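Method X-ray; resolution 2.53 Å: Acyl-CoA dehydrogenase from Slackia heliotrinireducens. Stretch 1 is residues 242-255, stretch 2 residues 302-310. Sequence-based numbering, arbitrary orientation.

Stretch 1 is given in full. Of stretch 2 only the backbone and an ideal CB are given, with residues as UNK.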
# COMPACT_ATOMS: atom_id res chain seq x y z
N LEU A 242 6.68 -30.48 0.61
CA LEU A 242 6.66 -29.25 -0.16
C LEU A 242 6.66 -28.00 0.73
O LEU A 242 7.04 -26.92 0.29
CB LEU A 242 5.45 -29.23 -1.09
CG LEU A 242 5.42 -30.40 -2.07
CD1 LEU A 242 4.18 -30.33 -2.94
CD2 LEU A 242 6.67 -30.40 -2.92
N GLU A 243 6.25 -28.12 1.99
CA GLU A 243 6.39 -26.98 2.89
C GLU A 243 7.86 -26.62 3.12
O GLU A 243 8.21 -25.44 3.15
CB GLU A 243 5.68 -27.26 4.20
CG GLU A 243 4.16 -27.30 4.02
CD GLU A 243 3.41 -27.44 5.33
OE1 GLU A 243 3.67 -26.64 6.25
OE2 GLU A 243 2.55 -28.36 5.43
N TYR A 244 8.73 -27.61 3.26
CA TYR A 244 10.16 -27.32 3.29
C TYR A 244 10.55 -26.49 2.08
O TYR A 244 11.35 -25.56 2.18
CB TYR A 244 10.98 -28.61 3.32
CG TYR A 244 10.82 -29.42 4.57
CD1 TYR A 244 11.48 -29.07 5.73
CD2 TYR A 244 9.98 -30.52 4.60
CE1 TYR A 244 11.32 -29.81 6.89
CE2 TYR A 244 9.81 -31.27 5.76
CZ TYR A 244 10.49 -30.91 6.90
OH TYR A 244 10.35 -31.65 8.05
N GLY A 245 9.99 -26.82 0.92
CA GLY A 245 10.32 -26.08 -0.29
C GLY A 245 9.96 -24.61 -0.17
O GLY A 245 10.63 -23.76 -0.74
N ARG A 246 8.90 -24.31 0.57
CA ARG A 246 8.52 -22.93 0.80
C ARG A 246 9.52 -22.22 1.71
O ARG A 246 9.85 -21.06 1.48
CB ARG A 246 7.12 -22.85 1.41
CG ARG A 246 6.07 -23.36 0.49
CD ARG A 246 4.70 -23.09 0.97
NE ARG A 246 3.76 -23.79 0.11
CZ ARG A 246 2.86 -24.65 0.54
NH1 ARG A 246 2.75 -24.92 1.83
NH2 ARG A 246 2.06 -25.25 -0.32
N VAL A 247 10.03 -22.92 2.72
CA VAL A 247 11.03 -22.31 3.59
C VAL A 247 12.29 -21.98 2.78
O VAL A 247 12.82 -20.87 2.85
CB VAL A 247 11.36 -23.20 4.79
CG1 VAL A 247 12.32 -22.47 5.71
CG2 VAL A 247 10.07 -23.57 5.55
N PHE A 248 12.75 -22.94 1.99
CA PHE A 248 13.88 -22.76 1.10
C PHE A 248 13.71 -21.57 0.18
O PHE A 248 14.61 -20.76 0.04
CB PHE A 248 14.10 -24.02 0.27
CG PHE A 248 14.59 -25.18 1.06
CD1 PHE A 248 15.05 -25.00 2.36
CD2 PHE A 248 14.58 -26.46 0.52
CE1 PHE A 248 15.50 -26.07 3.09
CE2 PHE A 248 15.03 -27.55 1.25
CZ PHE A 248 15.49 -27.36 2.54
N THR A 249 12.54 -21.48 -0.44
CA THR A 249 12.28 -20.41 -1.39
C THR A 249 12.28 -19.05 -0.71
O THR A 249 12.79 -18.06 -1.24
CB THR A 249 10.95 -20.65 -2.10
OG1 THR A 249 11.13 -21.73 -3.02
CG2 THR A 249 10.54 -19.44 -2.88
N CYS A 250 11.73 -19.01 0.50
CA CYS A 250 11.71 -17.75 1.23
C CYS A 250 13.11 -17.35 1.71
O CYS A 250 13.47 -16.17 1.65
CB CYS A 250 10.70 -17.83 2.38
SG CYS A 250 8.98 -17.90 1.74
N ALA A 251 13.91 -18.32 2.13
CA ALA A 251 15.29 -18.05 2.48
C ALA A 251 16.07 -17.49 1.26
O ALA A 251 16.90 -16.59 1.40
CB ALA A 251 15.96 -19.31 3.02
N ALA A 252 15.79 -18.03 0.07
CA ALA A 252 16.42 -17.51 -1.14
C ALA A 252 15.96 -16.09 -1.41
O ALA A 252 16.76 -15.24 -1.79
CB ALA A 252 16.12 -18.42 -2.36
N ALA A 253 14.67 -15.83 -1.21
CA ALA A 253 14.13 -14.50 -1.47
C ALA A 253 14.77 -13.47 -0.54
O ALA A 253 15.14 -12.36 -0.94
CB ALA A 253 12.64 -14.51 -1.32
N LEU A 254 14.92 -13.86 0.72
CA LEU A 254 15.50 -13.01 1.74
C LEU A 254 16.95 -12.68 1.39
O LEU A 254 17.40 -11.53 1.46
CB LEU A 254 15.41 -13.72 3.09
CG LEU A 254 16.21 -13.14 4.25
CD1 LEU A 254 15.73 -11.71 4.57
CD2 LEU A 254 16.10 -14.07 5.46
N GLY A 255 17.69 -13.71 1.02
CA GLY A 255 19.07 -13.55 0.66
C GLY A 255 19.23 -12.60 -0.51
O GLY A 255 20.05 -11.69 -0.46
N UNK A 302 11.15 -16.29 8.36
CA UNK A 302 11.87 -17.45 7.82
C UNK A 302 12.60 -18.21 8.94
O UNK A 302 12.38 -19.41 9.13
CB UNK A 302 12.87 -17.00 6.75
N UNK A 303 13.40 -17.50 9.73
CA UNK A 303 14.10 -18.12 10.85
C UNK A 303 13.16 -18.75 11.86
O UNK A 303 13.47 -19.79 12.46
CB UNK A 303 14.98 -17.08 11.55
N UNK A 304 12.01 -18.12 12.09
CA UNK A 304 11.07 -18.63 13.08
C UNK A 304 10.48 -19.96 12.60
O UNK A 304 10.46 -20.94 13.33
CB UNK A 304 9.96 -17.61 13.35
N UNK A 305 10.02 -19.99 11.35
CA UNK A 305 9.43 -21.20 10.79
C UNK A 305 10.47 -22.32 10.81
O UNK A 305 10.15 -23.45 11.15
CB UNK A 305 8.92 -20.95 9.37
N UNK A 306 11.71 -21.98 10.47
CA UNK A 306 12.76 -22.99 10.43
C UNK A 306 13.09 -23.52 11.82
O UNK A 306 13.28 -24.73 12.00
CB UNK A 306 14.02 -22.41 9.78
N UNK A 307 13.16 -22.64 12.81
CA UNK A 307 13.53 -23.09 14.15
C UNK A 307 12.40 -23.93 14.76
O UNK A 307 12.67 -24.86 15.52
CB UNK A 307 13.85 -21.89 15.05
N UNK A 308 11.15 -23.64 14.40
CA UNK A 308 10.01 -24.49 14.81
C UNK A 308 10.20 -25.94 14.39
O UNK A 308 10.00 -26.84 15.20
CB UNK A 308 8.71 -23.96 14.21
N UNK A 309 10.56 -26.17 13.14
CA UNK A 309 10.79 -27.54 12.69
C UNK A 309 11.82 -28.21 13.57
O UNK A 309 11.63 -29.33 14.01
CB UNK A 309 11.24 -27.57 11.23
N UNK A 310 12.91 -27.51 13.83
CA UNK A 310 14.03 -28.13 14.50
C UNK A 310 13.68 -28.44 15.95
O UNK A 310 14.26 -29.34 16.55
CB UNK A 310 15.26 -27.23 14.43

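The two helices run roughly antiparallel, their N-to-C directions at 145° and their axes 10.1 Å apart at closest approach, so an intermediate layer of side chains must fill the space between them.

Position 302 lies where the backbones come closest, its CA 6.4 Å from the CA of A251. Its CA-to-CB bond points toward stretch 1, and the ideal CB sits 4.6 Å from L254 CD2 and 4.9 Å from C250 CB. The surroundings are apolar and the gap is shallow, which suits a small or medium aliphatic residue such as alanine, valine or isoleucine. The residue is V302, with chi1 in the t well. Its CG2 packs 3.8 Å from C250 CB, while its CG1 lies 4.1 Å from A251 CB, so the two methyls settle against successive residues of the facing helix.

At position 303 CA-to-CB points away, and the ideal CB has no neighbor in stretch 1 within 5.5 Å. Many residues would fit; a long one could still bend back to the helix. Y303 does so: with chi1 at -71°, its ring returns to L254, CE2 lying 4.4 Å from CD2 of that leucine.

Position 304 is out of reach, and its helical phi/psi of -68/-48° would accept almost any residue; it is G304.

Position 305 points toward V247, with its ideal CB 4.8 Å from V247 CG2. A small apolar side chain would suit, though the backbone alone does not exclude a larger one. A305 leaves a loose approach.

Position 306 points sideways, its ideal CB 4.4 Å from V247 CG1, already at van der Waals range. Alanine or another modest apolar residue would serve, and A306 makes this contact through its CB alone.

Positions 307 and 308 are out of reach and gain no preference from stretch 1. They are R307 and E308, the latter hydrogen-bonded through OE1 elsewhere in the structure.

Position 309 points toward stretch 1 where the backbones have diverged. Its ideal CB is 4.9 Å from Y244 CE1, and space extends toward E243 and V247. A long, flat or flexible side chain is favored: tyrosine, phenylalanine, leucine or methionine. Y309 has the largest covered area in either stretch, 94 Å². Its ring meets that of Y244 obliquely, centroids 4.6 Å apart and planes at 33°, while its CE2 lies 4.3 Å from V247 CG2. The OH reaches 3.5 Å from E243 CB, spanning the gap by contact.

Position 310 is again out of reach, leaving a polar residue acceptable; it is D310, whose carboxylate is hydrogen-bonded elsewhere.

Stretch 2 (302-310) VYGAAREYD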
# COMPACT_ATOMS: atom_id res chain seq x y z
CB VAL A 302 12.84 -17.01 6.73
CG1 VAL A 302 13.65 -18.19 6.23
CG2 VAL A 302 12.06 -16.41 5.58
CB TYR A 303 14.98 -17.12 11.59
CG TYR A 303 16.21 -16.67 10.83
CD1 TYR A 303 17.19 -15.90 11.47
CD2 TYR A 303 16.40 -17.01 9.50
CE1 TYR A 303 18.33 -15.48 10.79
CE2 TYR A 303 17.55 -16.57 8.80
CZ TYR A 303 18.49 -15.80 9.47
OH TYR A 303 19.62 -15.39 8.84
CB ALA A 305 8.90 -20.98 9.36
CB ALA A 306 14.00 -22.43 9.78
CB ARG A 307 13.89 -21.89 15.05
CG ARG A 307 15.27 -21.27 14.75
CD ARG A 307 15.61 -20.13 15.72
NE ARG A 307 17.05 -19.96 15.97
CZ ARG A 307 17.65 -18.76 16.08
NH1 ARG A 307 16.96 -17.62 15.96
NH2 ARG A 307 18.96 -18.68 16.31
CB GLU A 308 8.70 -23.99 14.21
CG GLU A 308 7.90 -23.07 15.09
CD GLU A 308 6.57 -22.66 14.45
OE1 GLU A 308 6.32 -23.05 13.29
OE2 GLU A 308 5.77 -21.97 15.11
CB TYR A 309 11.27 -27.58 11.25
CG TYR A 309 10.18 -27.61 10.22
CD1 TYR A 309 9.50 -28.80 9.93
CD2 TYR A 309 9.84 -26.46 9.52
CE1 TYR A 309 8.50 -28.81 8.97
CE2 TYR A 309 8.87 -26.47 8.54
CZ TYR A 309 8.20 -27.64 8.27
OH TYR A 309 7.23 -27.61 7.31
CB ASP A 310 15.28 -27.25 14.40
CG ASP A 310 15.79 -27.07 12.96
OD1 ASP A 310 15.46 -27.89 12.07
OD2 ASP A 310 16.54 -26.11 12.71
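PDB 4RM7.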